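Local structure of transcriptional regulator, LacI family (Corynebacterium glutamicum, 3H5T) at residues A[111-115]-A[198-202]; A[135-139]-A[216-220]. The protein activates transcription of the inositol phosphate synthase gene in an inositol-dependent manner by binding palindromic promoter motifs, and takes part in regulating cell wall biogenesis. The contacts are given in a common frame with arbitrary orientation. Numbering follows the deposited sequence.

Contact 1: A[111-115]-A[198-202]; sequences PASSV and RLDRA
This is a polar loop-to-loop contact at the surface, bridging the two lobes of the periplasmic-binding-protein fold used by LacI-family regulators. Residues 111-115 follow strand 103-108 of one lobe; 198-202 follow strand 192-197 of the other. Ala112 to Val115 form a type I beta turn, with Val115 N hydrogen-bonded to Ala112 O at 3.3 Å. The CA atoms nearest each other are those of Ser113 and Arg201, 4.9 Å apart; their CB atoms are 3.9 Å apart. Arg201 (chi1 m, chi2 t, chi3 p) follows an extended Asp200, whose OD1 accepts from Arg201 N at 2.7 Å. The Arg201 side chain reaches along the turn, and Arg201 NH2 donates to Val115 O at 2.8 Å, near the guanidinium plane; Ser113 O merely lies over one face. Water 1 accepts from Ser113 N (2.9 Å) and donates to Arg201 O (2.6 Å). Pro111 CB sits over a face of the Arg198 guanidinium, 3.7 Å from Arg198 NH1, a group that is salt-bridged to Glu77 and in cation-pi contact with Trp248. One arginine thus meets main-chain oxygen and the other a carboxylate, so the lobes are joined here largely through polar groups and water.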
ATOM      1  N   PRO A 111     -15.895  -0.037   7.169  1.00 23.42           N
ATOM      2  CA  PRO A 111     -16.190   0.580   5.869  1.00 23.75           C
ATOM      3  C   PRO A 111     -17.666   0.472   5.475  1.00 24.38           C
ATOM      4  O   PRO A 111     -18.053   0.887   4.386  1.00 23.27           O
ATOM      5  CB  PRO A 111     -15.288  -0.196   4.920  1.00 23.19           C
ATOM      6  CG  PRO A 111     -15.339  -1.568   5.499  1.00 22.68           C
ATOM      7  CD  PRO A 111     -15.173  -1.310   6.983  1.00 23.15           C
ATOM      8  N   ALA A 112     -18.482  -0.081   6.370  1.00 26.52           N
ATOM      9  CA  ALA A 112     -19.916  -0.272   6.129  1.00 26.22           C
ATOM     10  C   ALA A 112     -20.683   1.033   5.927  1.00 26.45           C
ATOM     11  O   ALA A 112     -20.388   2.042   6.558  1.00 27.09           O
ATOM     12  CB  ALA A 112     -20.525  -1.061   7.279  1.00 24.82           C
ATOM     13  N   SER A 113     -21.682   1.000   5.055  1.00 27.44           N
ATOM     14  CA  SER A 113     -22.479   2.191   4.765  1.00 30.01           C
ATOM     15  C   SER A 113     -23.378   2.602   5.931  1.00 31.43           C
ATOM     16  O   SER A 113     -23.989   3.666   5.906  1.00 31.62           O
ATOM     17  CB  SER A 113     -23.346   1.945   3.533  1.00 28.61           C
ATOM     18  OG  SER A 113     -24.301   0.939   3.808  1.00 30.23           O
ATOM     19  N   SER A 114     -23.450   1.751   6.948  1.00 34.05           N
ATOM     20  CA  SER A 114     -24.282   2.000   8.120  1.00 34.80           C
ATOM     21  C   SER A 114     -23.605   2.885   9.156  1.00 36.60           C
ATOM     22  O   SER A 114     -24.250   3.348  10.101  1.00 38.03           O
ATOM     23  CB  SER A 114     -24.658   0.672   8.778  1.00 34.77           C
ATOM     24  OG  SER A 114     -23.495  -0.051   9.159  1.00 34.76           O
ATOM     25  N   VAL A 115     -22.307   3.112   8.989  1.00 37.05           N
ATOM     26  CA  VAL A 115     -21.564   3.934   9.932  1.00 37.06           C
ATOM     27  C   VAL A 115     -21.972   5.397   9.837  1.00 36.97           C
ATOM     28  O   VAL A 115     -22.013   5.972   8.755  1.00 37.26           O
ATOM     29  CB  VAL A 115     -20.042   3.823   9.696  1.00 36.60           C
ATOM     30  CG1 VAL A 115     -19.292   4.616  10.750  1.00 37.47           C
ATOM     31  CG2 VAL A 115     -19.616   2.378   9.748  1.00 37.26           C
ATOM     32  N   ARG A 198     -12.952  -2.731  -3.459  1.00 18.05           N
ATOM     33  CA  ARG A 198     -13.970  -1.752  -3.046  1.00 17.10           C
ATOM     34  C   ARG A 198     -14.034  -0.404  -3.766  1.00 18.05           C
ATOM     35  O   ARG A 198     -13.089   0.377  -3.740  1.00 18.99           O
ATOM     36  CB  ARG A 198     -13.884  -1.503  -1.546  1.00 17.92           C
ATOM     37  CG  ARG A 198     -15.158  -0.908  -0.951  1.00 16.60           C
ATOM     38  CD  ARG A 198     -15.073  -0.859   0.560  1.00 14.84           C
ATOM     39  NE  ARG A 198     -14.617  -2.138   1.106  1.00 14.92           N
ATOM     40  CZ  ARG A 198     -13.580  -2.266   1.931  1.00 13.73           C
ATOM     41  NH1 ARG A 198     -12.894  -1.200   2.311  1.00 11.81           N
ATOM     42  NH2 ARG A 198     -13.218  -3.461   2.365  1.00 13.81           N
ATOM     43  N   LEU A 199     -15.175  -0.141  -4.400  1.00 18.17           N
ATOM     44  CA  LEU A 199     -15.393   1.109  -5.121  1.00 18.79           C
ATOM     45  C   LEU A 199     -16.238   2.112  -4.320  1.00 20.39           C
ATOM     46  O   LEU A 199     -16.157   3.316  -4.564  1.00 21.43           O
ATOM     47  CB  LEU A 199     -16.059   0.832  -6.482  1.00 13.98           C
ATOM     48  CG  LEU A 199     -15.164   0.278  -7.613  1.00 14.51           C
ATOM     49  CD1 LEU A 199     -16.002  -0.385  -8.716  1.00  8.16           C
ATOM     50  CD2 LEU A 199     -14.320   1.411  -8.187  1.00 12.75           C
ATOM     51  N   ASP A 200     -17.033   1.625  -3.367  1.00 20.20           N
ATOM     52  CA  ASP A 200     -17.884   2.506  -2.571  1.00 23.26           C
ATOM     53  C   ASP A 200     -18.342   1.881  -1.245  1.00 24.04           C
ATOM     54  O   ASP A 200     -18.090   0.706  -0.988  1.00 25.12           O
ATOM     55  CB  ASP A 200     -19.116   2.913  -3.390  1.00 24.33           C
ATOM     56  CG  ASP A 200     -19.554   4.340  -3.110  1.00 28.11           C
ATOM     57  OD1 ASP A 200     -19.282   4.846  -1.996  1.00 28.41           O
ATOM     58  OD2 ASP A 200     -20.177   4.955  -4.002  1.00 30.73           O
ATOM     59  N   ARG A 201     -19.027   2.668  -0.416  1.00 25.55           N
ATOM     60  CA  ARG A 201     -19.518   2.191   0.881  1.00 27.83           C
ATOM     61  C   ARG A 201     -20.547   1.075   0.727  1.00 27.15           C
ATOM     62  O   ARG A 201     -20.455   0.033   1.384  1.00 27.55           O
ATOM     63  CB  ARG A 201     -20.163   3.326   1.687  1.00 30.10           C
ATOM     64  CG  ARG A 201     -19.295   4.551   1.902  1.00 36.67           C
ATOM     65  CD  ARG A 201     -20.018   5.585   2.772  1.00 39.81           C
ATOM     66  NE  ARG A 201     -19.922   5.297   4.203  1.00 43.00           N
ATOM     67  CZ  ARG A 201     -20.830   5.672   5.104  1.00 45.47           C
ATOM     68  NH1 ARG A 201     -21.911   6.346   4.723  1.00 46.27           N
ATOM     69  NH2 ARG A 201     -20.655   5.381   6.391  1.00 44.68           N
ATOM     70  N   ALA A 202     -21.540   1.302  -0.124  1.00 24.73           N
ATOM     71  CA  ALA A 202     -22.579   0.305  -0.336  1.00 24.48           C
ATOM     72  C   ALA A 202     -21.948  -0.956  -0.903  1.00 24.03           C
ATOM     73  O   ALA A 202     -21.387  -0.939  -2.001  1.00 24.73           O
ATOM     74  CB  ALA A 202     -23.656   0.839  -1.290  1.00 22.41           C
TER
HETATM   75  O   HOH W   1     -21.479  -1.342   3.380  1.00 12.38           O

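Contact 2: A[135-139]-A[216-220]; sequences YSVAK and AQYQV
Tyr218 lays one face of its ring against the methyl of Ala138, a CH-pi contact with Ala138 CB 3.4 Å from the ring centroid and 12° off the normal. The contact crosses between the lobes of the periplasmic-binding-protein fold, in the cleft region where LacI-family relatives bind effectors; no ligand is modelled here. The 135-139 loop leaves strand 132-135; Ser136 takes positive phi (48/64), and Val137 to Lys139 are extended. Opposite, Tyr218 (chi1 m) centres an inverse gamma turn, closed by a weak hydrogen bond from Gln219 N to Gln217 O at 3.1 Å, and Val220 takes the N-cap position before helix 221-235. CA atoms pair Ala138 with Tyr218 at 4.6 Å and Lys139 with Gln217 at 5.2 Å. Gln217 O also accepts from Lys139 N at 3.0 Å, nearly straight at 169°. The Lys139 ammonium group (NZ) leads away to a salt bridge with Glu163. Beyond the ring, water 2 accepts from Ala138 N at 2.8 Å and hydrogen-bonds Tyr218 OH at 2.7 Å.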
ATOM      1  N   TYR A 135      -4.896   5.876   6.072  1.00 18.31           N
ATOM      2  CA  TYR A 135      -4.519   4.978   4.998  1.00 19.31           C
ATOM      3  C   TYR A 135      -5.623   4.465   4.096  1.00 18.90           C
ATOM      4  O   TYR A 135      -6.456   3.665   4.508  1.00 20.23           O
ATOM      5  CB  TYR A 135      -3.758   3.782   5.574  1.00 18.96           C
ATOM      6  CG  TYR A 135      -3.340   2.778   4.537  1.00 18.61           C
ATOM      7  CD1 TYR A 135      -2.586   3.164   3.426  1.00 20.09           C
ATOM      8  CD2 TYR A 135      -3.689   1.435   4.662  1.00 19.69           C
ATOM      9  CE1 TYR A 135      -2.183   2.225   2.458  1.00 19.82           C
ATOM     10  CE2 TYR A 135      -3.297   0.488   3.704  1.00 20.50           C
ATOM     11  CZ  TYR A 135      -2.545   0.890   2.610  1.00 19.00           C
ATOM     12  OH  TYR A 135      -2.155  -0.042   1.680  1.00 20.91           O
ATOM     13  N   SER A 136      -5.608   4.935   2.856  1.00 18.44           N
ATOM     14  CA  SER A 136      -6.553   4.487   1.845  1.00 16.88           C
ATOM     15  C   SER A 136      -8.005   4.473   2.297  1.00 16.43           C
ATOM     16  O   SER A 136      -8.646   3.430   2.350  1.00 15.82           O
ATOM     17  CB  SER A 136      -6.141   3.092   1.382  1.00 15.58           C
ATOM     18  OG  SER A 136      -6.958   2.646   0.323  1.00 21.42           O
ATOM     19  N   VAL A 137      -8.532   5.646   2.606  1.00 16.34           N
ATOM     20  CA  VAL A 137      -9.907   5.750   3.053  1.00 15.16           C
ATOM     21  C   VAL A 137     -10.746   6.428   1.975  1.00 16.92           C
ATOM     22  O   VAL A 137     -10.261   7.290   1.231  1.00 17.55           O
ATOM     23  CB  VAL A 137      -9.956   6.526   4.379  1.00 14.44           C
ATOM     24  CG1 VAL A 137     -11.380   6.879   4.742  1.00 14.54           C
ATOM     25  CG2 VAL A 137      -9.323   5.673   5.473  1.00 13.66           C
ATOM     26  N   ALA A 138     -12.004   6.028   1.875  1.00 16.16           N
ATOM     27  CA  ALA A 138     -12.888   6.595   0.865  1.00 17.56           C
ATOM     28  C   ALA A 138     -13.098   8.086   1.065  1.00 18.89           C
ATOM     29  O   ALA A 138     -13.022   8.601   2.179  1.00 19.59           O
ATOM     30  CB  ALA A 138     -14.242   5.879   0.890  1.00 17.04           C
ATOM     31  N   LYS A 139     -13.358   8.784  -0.030  1.00 20.24           N
ATOM     32  CA  LYS A 139     -13.626  10.200   0.046  1.00 20.32           C
ATOM     33  C   LYS A 139     -15.005  10.234   0.690  1.00 20.91           C
ATOM     34  O   LYS A 139     -15.843   9.377   0.394  1.00 22.85           O
ATOM     35  CB  LYS A 139     -13.671  10.811  -1.359  1.00 21.17           C
ATOM     36  CG  LYS A 139     -14.012  12.307  -1.400  1.00 22.19           C
ATOM     37  CD  LYS A 139     -12.958  13.158  -0.703  1.00 20.29           C
ATOM     38  CE  LYS A 139     -13.198  14.634  -0.968  1.00 22.06           C
ATOM     39  NZ  LYS A 139     -12.139  15.523  -0.405  1.00 21.30           N
ATOM     40  N   ALA A 216     -18.308   6.267  -7.647  1.00 23.04           N
ATOM     41  CA  ALA A 216     -17.343   5.633  -6.761  1.00 20.23           C
ATOM     42  C   ALA A 216     -16.596   6.663  -5.911  1.00 20.97           C
ATOM     43  O   ALA A 216     -16.008   7.618  -6.439  1.00 20.83           O
ATOM     44  CB  ALA A 216     -16.355   4.812  -7.581  1.00 18.43           C
ATOM     45  N   GLN A 217     -16.618   6.462  -4.596  1.00 19.46           N
ATOM     46  CA  GLN A 217     -15.939   7.360  -3.669  1.00 20.00           C
ATOM     47  C   GLN A 217     -14.535   6.849  -3.345  1.00 19.50           C
ATOM     48  O   GLN A 217     -13.723   7.557  -2.751  1.00 17.17           O
ATOM     49  CB  GLN A 217     -16.741   7.513  -2.369  1.00 22.59           C
ATOM     50  CG  GLN A 217     -18.077   8.230  -2.521  1.00 25.62           C
ATOM     51  CD  GLN A 217     -17.933   9.557  -3.233  1.00 29.95           C
ATOM     52  OE1 GLN A 217     -17.154  10.423  -2.819  1.00 33.19           O
ATOM     53  NE2 GLN A 217     -18.677   9.725  -4.317  1.00 31.00           N
ATOM     54  N   TYR A 218     -14.248   5.612  -3.716  1.00 18.47           N
ATOM     55  CA  TYR A 218     -12.923   5.086  -3.466  1.00 19.08           C
ATOM     56  C   TYR A 218     -12.047   5.433  -4.655  1.00 19.46           C
ATOM     57  O   TYR A 218     -11.935   4.671  -5.610  1.00 18.73           O
ATOM     58  CB  TYR A 218     -12.958   3.567  -3.240  1.00 19.32           C
ATOM     59  CG  TYR A 218     -13.305   3.155  -1.815  1.00 18.74           C
ATOM     60  CD1 TYR A 218     -12.326   3.132  -0.813  1.00 16.32           C
ATOM     61  CD2 TYR A 218     -14.617   2.811  -1.465  1.00 16.71           C
ATOM     62  CE1 TYR A 218     -12.643   2.781   0.504  1.00 17.00           C
ATOM     63  CE2 TYR A 218     -14.948   2.459  -0.160  1.00 17.78           C
ATOM     64  CZ  TYR A 218     -13.959   2.447   0.824  1.00 20.71           C
ATOM     65  OH  TYR A 218     -14.293   2.126   2.123  1.00 17.88           O
ATOM     66  N   GLN A 219     -11.453   6.622  -4.607  1.00 22.23           N
ATOM     67  CA  GLN A 219     -10.547   7.067  -5.660  1.00 23.44           C
ATOM     68  C   GLN A 219      -9.461   5.985  -5.659  1.00 24.47           C
ATOM     69  O   GLN A 219      -9.397   5.190  -4.728  1.00 27.35           O
ATOM     70  CB  GLN A 219      -9.974   8.435  -5.279  1.00 25.46           C
ATOM     71  CG  GLN A 219     -11.048   9.484  -4.992  1.00 25.93           C
ATOM     72  CD  GLN A 219     -10.529  10.667  -4.177  1.00 27.59           C
ATOM     73  OE1 GLN A 219     -11.232  11.663  -3.994  1.00 29.07           O
ATOM     74  NE2 GLN A 219      -9.303  10.559  -3.683  1.00 25.29           N
ATOM     75  N   VAL A 220      -8.605   5.951  -6.669  1.00 23.87           N
ATOM     76  CA  VAL A 220      -7.565   4.918  -6.772  1.00 22.47           C
ATOM     77  C   VAL A 220      -8.236   3.824  -7.592  1.00 21.87           C
ATOM     78  O   VAL A 220      -7.876   3.606  -8.747  1.00 21.55           O
ATOM     79  CB  VAL A 220      -7.117   4.325  -5.380  1.00 21.89           C
ATOM     80  CG1 VAL A 220      -6.111   3.195  -5.576  1.00 20.59           C
ATOM     81  CG2 VAL A 220      -6.481   5.396  -4.524  1.00 21.98           C
TER
HETATM   82  O   HOH W   2     -13.305   4.252   3.546  1.00 14.48           O

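Overall arrangement
From the N terminus, the chain passes the DNA-binding helices and enters the first lobe, where the loops after strands 103-108 and 132-135 supply 111-115 and 135-139 in turn. Strand 192-197 belongs to the second lobe, and the loop that follows it returns to close contact 1 over 82 intervening residues. Past helix 210-214, residues 216-220 close contact 2 over 76. The segments alternate, so the two closures cross. Their centres are 10 Å apart, and the second-lobe segments touch directly: Leu199 O lies 3.1 Å from Tyr218 N, a probable hydrogen bond. Both contacts thus join loops at the ends of first-lobe strands to loops of the second lobe, along one interlobe boundary.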